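Local coordinates for putative ATP-grasp superfamily protein (Archaeoglobus fulgidus, PDB 3DF7) that is of uncertain function but probably binds ATP, and possibly a metal ion, as a member of the ATP-grasp superfamily, at residues S30-F35 with C51-P56; V45-S50 with L55-M60. All coordinates share one frame; numbering follows the deposited sequence.

Contact 1: residues S30-F35 with C51-P56; sequences SAFDGF and CLFTLP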
loop_
_atom_site.group_PDB
_atom_site.type_symbol
_atom_site.label_atom_id
_atom_site.label_comp_id
_atom_site.label_asym_id
_atom_site.label_seq_id
_atom_site.Cartn_x
_atom_site.Cartn_y
_atom_site.Cartn_z
ATOM N N SER A 30 0.246 2.058 -12.673
ATOM C CA SER A 30 -0.783 1.033 -12.570
ATOM C C SER A 30 -2.158 1.638 -12.286
ATOM O O SER A 30 -3.158 1.217 -12.868
ATOM C CB SER A 30 -0.412 0.027 -11.472
ATOM O OG SER A 30 -1.438 -0.934 -11.305
ATOM N N ALA A 31 -2.204 2.623 -11.392
ATOM C CA ALA A 31 -3.459 3.286 -11.039
ATOM C C ALA A 31 -3.969 4.124 -12.213
ATOM O O ALA A 31 -5.169 4.167 -12.483
ATOM C CB ALA A 31 -3.260 4.176 -9.808
ATOM N N PHE A 32 -3.050 4.792 -12.902
ATOM C CA PHE A 32 -3.406 5.618 -14.049
ATOM C C PHE A 32 -4.050 4.752 -15.142
ATOM O O PHE A 32 -5.124 5.074 -15.656
ATOM C CB PHE A 32 -2.150 6.297 -14.609
ATOM C CG PHE A 32 -2.423 7.224 -15.758
ATOM C CD1 PHE A 32 -2.811 8.538 -15.530
ATOM C CD2 PHE A 32 -2.308 6.777 -17.072
ATOM C CE1 PHE A 32 -3.086 9.400 -16.592
ATOM C CE2 PHE A 32 -2.581 7.631 -18.144
ATOM C CZ PHE A 32 -2.971 8.946 -17.900
ATOM N N ASP A 33 -3.389 3.649 -15.487
ATOM C CA ASP A 33 -3.887 2.755 -16.533
ATOM C C ASP A 33 -5.177 2.037 -16.152
ATOM O O ASP A 33 -5.953 1.635 -17.022
ATOM C CB ASP A 33 -2.819 1.726 -16.912
ATOM C CG ASP A 33 -1.609 2.361 -17.579
ATOM O OD1 ASP A 33 -1.771 3.419 -18.223
ATOM O OD2 ASP A 33 -0.502 1.792 -17.472
ATOM N N GLY A 34 -5.409 1.888 -14.856
ATOM C CA GLY A 34 -6.614 1.224 -14.405
ATOM C C GLY A 34 -7.802 2.165 -14.295
ATOM O O GLY A 34 -8.831 1.952 -14.935
ATOM N N PHE A 35 -7.664 3.217 -13.496
ATOM C CA PHE A 35 -8.765 4.154 -13.304
ATOM C C PHE A 35 -9.164 4.977 -14.525
ATOM O O PHE A 35 -10.289 5.464 -14.589
ATOM C CB PHE A 35 -8.472 5.099 -12.133
ATOM C CG PHE A 35 -8.509 4.428 -10.791
ATOM C CD1 PHE A 35 -7.348 3.915 -10.221
ATOM C CD2 PHE A 35 -9.717 4.272 -10.111
ATOM C CE1 PHE A 35 -7.387 3.254 -8.993
ATOM C CE2 PHE A 35 -9.768 3.614 -8.882
ATOM C CZ PHE A 35 -8.603 3.102 -8.323
ATOM N N CYS A 51 7.625 12.545 -19.754
ATOM C CA CYS A 51 7.566 11.712 -20.954
ATOM C C CYS A 51 6.770 10.419 -20.797
ATOM O O CYS A 51 6.509 9.724 -21.780
ATOM C CB CYS A 51 8.985 11.349 -21.399
ATOM S SG CYS A 51 9.865 10.286 -20.219
ATOM N N LEU A 52 6.375 10.101 -19.568
ATOM C CA LEU A 52 5.661 8.857 -19.301
ATOM C C LEU A 52 4.143 8.950 -19.219
ATOM O O LEU A 52 3.455 7.943 -19.370
ATOM C CB LEU A 52 6.178 8.241 -17.995
ATOM C CG LEU A 52 7.683 8.008 -17.840
ATOM C CD1 LEU A 52 7.959 7.441 -16.453
ATOM C CD2 LEU A 52 8.187 7.060 -18.920
ATOM N N PHE A 53 3.616 10.146 -18.990
ATOM C CA PHE A 53 2.175 10.293 -18.855
ATOM C C PHE A 53 1.552 11.437 -19.634
ATOM O O PHE A 53 2.177 12.473 -19.856
ATOM C CB PHE A 53 1.816 10.445 -17.378
ATOM C CG PHE A 53 2.365 9.349 -16.508
ATOM C CD1 PHE A 53 3.553 9.528 -15.803
ATOM C CD2 PHE A 53 1.697 8.132 -16.403
ATOM C CE1 PHE A 53 4.068 8.508 -15.004
ATOM C CE2 PHE A 53 2.207 7.105 -15.606
ATOM C CZ PHE A 53 3.394 7.297 -14.906
ATOM N N THR A 54 0.302 11.235 -20.043
ATOM C CA THR A 54 -0.436 12.248 -20.774
ATOM C C THR A 54 -1.096 13.211 -19.789
ATOM O O THR A 54 -2.312 13.374 -19.769
ATOM C CB THR A 54 -1.498 11.604 -21.680
ATOM O OG1 THR A 54 -2.227 10.619 -20.941
ATOM C CG2 THR A 54 -0.827 10.937 -22.887
ATOM N N LEU A 55 -0.263 13.822 -18.951
ATOM C CA LEU A 55 -0.709 14.793 -17.959
ATOM C C LEU A 55 0.282 15.950 -17.964
ATOM O O LEU A 55 1.433 15.792 -18.381
ATOM C CB LEU A 55 -0.743 14.163 -16.567
ATOM C CG LEU A 55 -1.826 13.117 -16.290
ATOM C CD1 LEU A 55 -1.549 12.421 -14.961
ATOM C CD2 LEU A 55 -3.185 13.798 -16.270
ATOM N N PRO A 56 -0.148 17.134 -17.510
ATOM C CA PRO A 56 0.777 18.266 -17.496
ATOM C C PRO A 56 1.767 18.138 -16.345
ATOM O O PRO A 56 1.555 17.357 -15.411
ATOM C CB PRO A 56 -0.151 19.461 -17.323
ATOM C CG PRO A 56 -1.225 18.904 -16.438
ATOM C CD PRO A 56 -1.494 17.548 -17.072
#

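Contact 2: residues V45-S50 with L55-M60; sequences VRPEFS and LPVDSM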
loop_
_atom_site.group_PDB
_atom_site.type_symbol
_atom_site.label_atom_id
_atom_site.label_comp_id
_atom_site.label_asym_id
_atom_site.label_seq_id
_atom_site.Cartn_x
_atom_site.Cartn_y
_atom_site.Cartn_z
ATOM N N VAL A 45 2.383 15.631 -13.003
ATOM C CA VAL A 45 3.532 14.817 -12.641
ATOM C C VAL A 45 4.772 15.691 -12.528
ATOM O O VAL A 45 4.786 16.829 -12.996
ATOM C CB VAL A 45 3.796 13.703 -13.682
ATOM C CG1 VAL A 45 2.581 12.803 -13.781
ATOM C CG2 VAL A 45 4.133 14.308 -15.044
ATOM N N ARG A 46 5.806 15.163 -11.881
ATOM C CA ARG A 46 7.058 15.892 -11.735
ATOM C C ARG A 46 7.719 15.940 -13.112
ATOM O O ARG A 46 7.425 15.119 -13.979
ATOM C CB ARG A 46 7.986 15.178 -10.744
ATOM C CG ARG A 46 7.544 15.264 -9.289
ATOM C CD ARG A 46 8.416 14.383 -8.404
ATOM N NE ARG A 46 9.843 14.635 -8.594
ATOM C CZ ARG A 46 10.476 15.728 -8.181
ATOM N NH1 ARG A 46 9.816 16.687 -7.545
ATOM N NH2 ARG A 46 11.775 15.862 -8.409
ATOM N N PRO A 47 8.628 16.899 -13.329
ATOM C CA PRO A 47 9.309 17.018 -14.622
ATOM C C PRO A 47 9.979 15.735 -15.114
ATOM O O PRO A 47 9.871 15.388 -16.287
ATOM C CB PRO A 47 10.320 18.134 -14.372
ATOM C CG PRO A 47 9.608 19.004 -13.388
ATOM C CD PRO A 47 9.016 17.999 -12.429
ATOM N N GLU A 48 10.666 15.034 -14.213
ATOM C CA GLU A 48 11.374 13.803 -14.568
ATOM C C GLU A 48 10.507 12.720 -15.210
ATOM O O GLU A 48 11.025 11.803 -15.846
ATOM C CB GLU A 48 12.058 13.199 -13.334
ATOM C CG GLU A 48 12.955 14.157 -12.559
ATOM C CD GLU A 48 12.162 15.165 -11.749
ATOM O OE1 GLU A 48 11.239 14.742 -11.025
ATOM O OE2 GLU A 48 12.462 16.374 -11.832
ATOM N N PHE A 49 9.194 12.819 -15.046
ATOM C CA PHE A 49 8.298 11.812 -15.602
ATOM C C PHE A 49 7.357 12.375 -16.654
ATOM O O PHE A 49 6.368 11.740 -17.007
ATOM C CB PHE A 49 7.480 11.174 -14.479
ATOM C CG PHE A 49 8.317 10.630 -13.355
ATOM C CD1 PHE A 49 9.214 9.591 -13.579
ATOM C CD2 PHE A 49 8.203 11.153 -12.070
ATOM C CE1 PHE A 49 9.988 9.078 -12.538
ATOM C CE2 PHE A 49 8.973 10.646 -11.022
ATOM C CZ PHE A 49 9.865 9.608 -11.259
ATOM N N SER A 50 7.675 13.561 -17.159
ATOM C CA SER A 50 6.847 14.214 -18.161
ATOM C C SER A 50 6.648 13.385 -19.430
ATOM O O SER A 50 5.622 13.506 -20.096
ATOM C CB SER A 50 7.450 15.571 -18.535
ATOM O OG SER A 50 8.732 15.420 -19.119
ATOM N N LEU A 55 -0.263 13.822 -18.951
ATOM C CA LEU A 55 -0.709 14.793 -17.959
ATOM C C LEU A 55 0.282 15.950 -17.964
ATOM O O LEU A 55 1.433 15.792 -18.381
ATOM C CB LEU A 55 -0.743 14.163 -16.567
ATOM C CG LEU A 55 -1.826 13.117 -16.290
ATOM C CD1 LEU A 55 -1.549 12.421 -14.961
ATOM C CD2 LEU A 55 -3.185 13.798 -16.270
ATOM N N PRO A 56 -0.148 17.134 -17.510
ATOM C CA PRO A 56 0.777 18.266 -17.496
ATOM C C PRO A 56 1.767 18.138 -16.345
ATOM O O PRO A 56 1.555 17.357 -15.411
ATOM C CB PRO A 56 -0.151 19.461 -17.323
ATOM C CG PRO A 56 -1.225 18.904 -16.438
ATOM C CD PRO A 56 -1.494 17.548 -17.072
ATOM N N VAL A 57 2.850 18.900 -16.432
ATOM C CA VAL A 57 3.875 18.922 -15.400
ATOM C C VAL A 57 3.511 20.067 -14.462
ATOM O O VAL A 57 3.151 21.153 -14.918
ATOM C CB VAL A 57 5.276 19.197 -16.008
ATOM C CG1 VAL A 57 6.310 19.379 -14.904
ATOM C CG2 VAL A 57 5.678 18.056 -16.921
ATOM N N ASP A 58 3.582 19.833 -13.156
ATOM C CA ASP A 58 3.262 20.887 -12.202
ATOM C C ASP A 58 3.815 20.521 -10.831
ATOM O O ASP A 58 4.288 19.402 -10.618
ATOM C CB ASP A 58 1.745 21.082 -12.104
ATOM C CG ASP A 58 1.354 22.498 -11.699
ATOM O OD1 ASP A 58 2.196 23.216 -11.122
ATOM O OD2 ASP A 58 0.194 22.889 -11.953
ATOM N N SER A 59 3.762 21.481 -9.913
ATOM C CA SER A 59 4.237 21.293 -8.548
ATOM C C SER A 59 3.079 20.913 -7.642
ATOM O O SER A 59 1.958 21.404 -7.808
ATOM C CB SER A 59 4.863 22.591 -8.026
ATOM O OG SER A 59 4.965 22.579 -6.614
HETATM N N MSE A 60 3.349 20.051 -6.668
HETATM C CA MSE A 60 2.313 19.650 -5.730
HETATM C C MSE A 60 1.797 20.877 -4.981
HETATM O O MSE A 60 0.707 20.856 -4.415
HETATM C CB MSE A 60 2.859 18.614 -4.742
HETATM C CG MSE A 60 3.966 19.133 -3.827
HETATM SE SE MSE A 60 4.554 17.743 -2.606
HETATM C CE MSE A 60 3.066 17.779 -1.366
HETATM O O HOH W 1 3.922 15.646 -19.326
#

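Contact 1: residues S30-F35 with C51-P56
The ring of F32, on the last turn of helix 18-35, meets F53, T54 and L55 of the loop one after another. F53 comes over one face: its CD2 sits 4.3 Å from F32 CG, offset toward the rim. The two planes are turned 66° apart with centroids 5.7 Å apart, an edge-to-face pair in which F53 supplies the edge. At the rim of F32, near the ring plane, T54 OG1 lies 3.5 Å from F32 CZ. L55 approaches obliquely and slides past the ring in the opposite direction, its CD1 3.8 Å from F32 CE1.

With F32 CG anti to the backbone N (chi1 -177°), the ring stands out from the helix toward the loop. On the other side, T54 is the centre of an inverse gamma turn, closed by a weak bond from L55 N to F53 O (2.9 Å); F53 and L55, on either side of this bend, both point toward the helix. Behind the first shell, F53 also makes an edge-to-face pair with F28, one turn earlier on the helix, while F32 rests on L6 of strand 3-8.

Replacing F32 by alanine is likely to deprive the F53 edge of its aromatic face and to open a gap beside L55 CG and CD1. No hydrogen bond crosses between 30-35 and 51-56; the loop is held to the helix end by dispersion and ring electrostatics, with the T54 hydroxyl oxygen probably favoured by the weakly positive hydrogens of the F32 rim.

Contact 2: residues V45-S50 with L55-M60
V45 and V57 form a single beta bridge, their CA atoms 5.0 Å apart, with the bond pattern of a parallel pair: the backbone N and O of V45 reach the two neighbours of V57. V45 N donates to P56 O at 3.1 Å, lying in the carbonyl plane. V45 O in turn accepts from D58 N at 3.2 Å, here with the donor tilted 25° from that plane, and V57 CA adds a CA-H...O contact to the same oxygen.

The tight part of the contact gathers round the branches of V57. The V57 and P47 side chains cross at about a right angle; V57 CG1, anti to the backbone N (chi1 173°), comes 3.6 Å from P47 CG. V57 CG2 presses on S50 CB at 3.5 Å, closer than carbons usually pack. V45 is looser against its neighbours, with CG1 4.3 Å from L55 CD1; its further packing comes from F28 of helix 18-35 and from F53.

Away from this apolar patch the contact turns polar. R46 leads off from the bridge, and its NE forms a salt bridge with E48, while NH1 reaches G13 O. The D58 side chain leaves the bridge too, and its OD2 is hydrogen-bonded to Y66 OH. Across the neck of the 51-54 excursion one water bridges the two segments, donating to S50 O at 2.8 Å and to L55 O at 2.7 Å.

In the fold
From the N terminus the chain runs through strand 3-8 and helix 18-35, then strand 40-42, an outermost strand of the four-stranded parallel sheet, before entering the long loop that ends at helix 63-67. Contact 2 makes the shorter closure within that loop, bringing 55-60 back alongside 45-50. Contact 1 closes a longer span, which takes in strand 40-42, by bringing 51-56 back to the end of helix 18-35. The two spans cross rather than nest: contact 2 starts inside the span of contact 1 and ends beyond it. They share L55 and P56, and F53 CD1 touches V45 CG1 at 4.0 Å. Together they fold the loop on itself and lay it along helix 18-35.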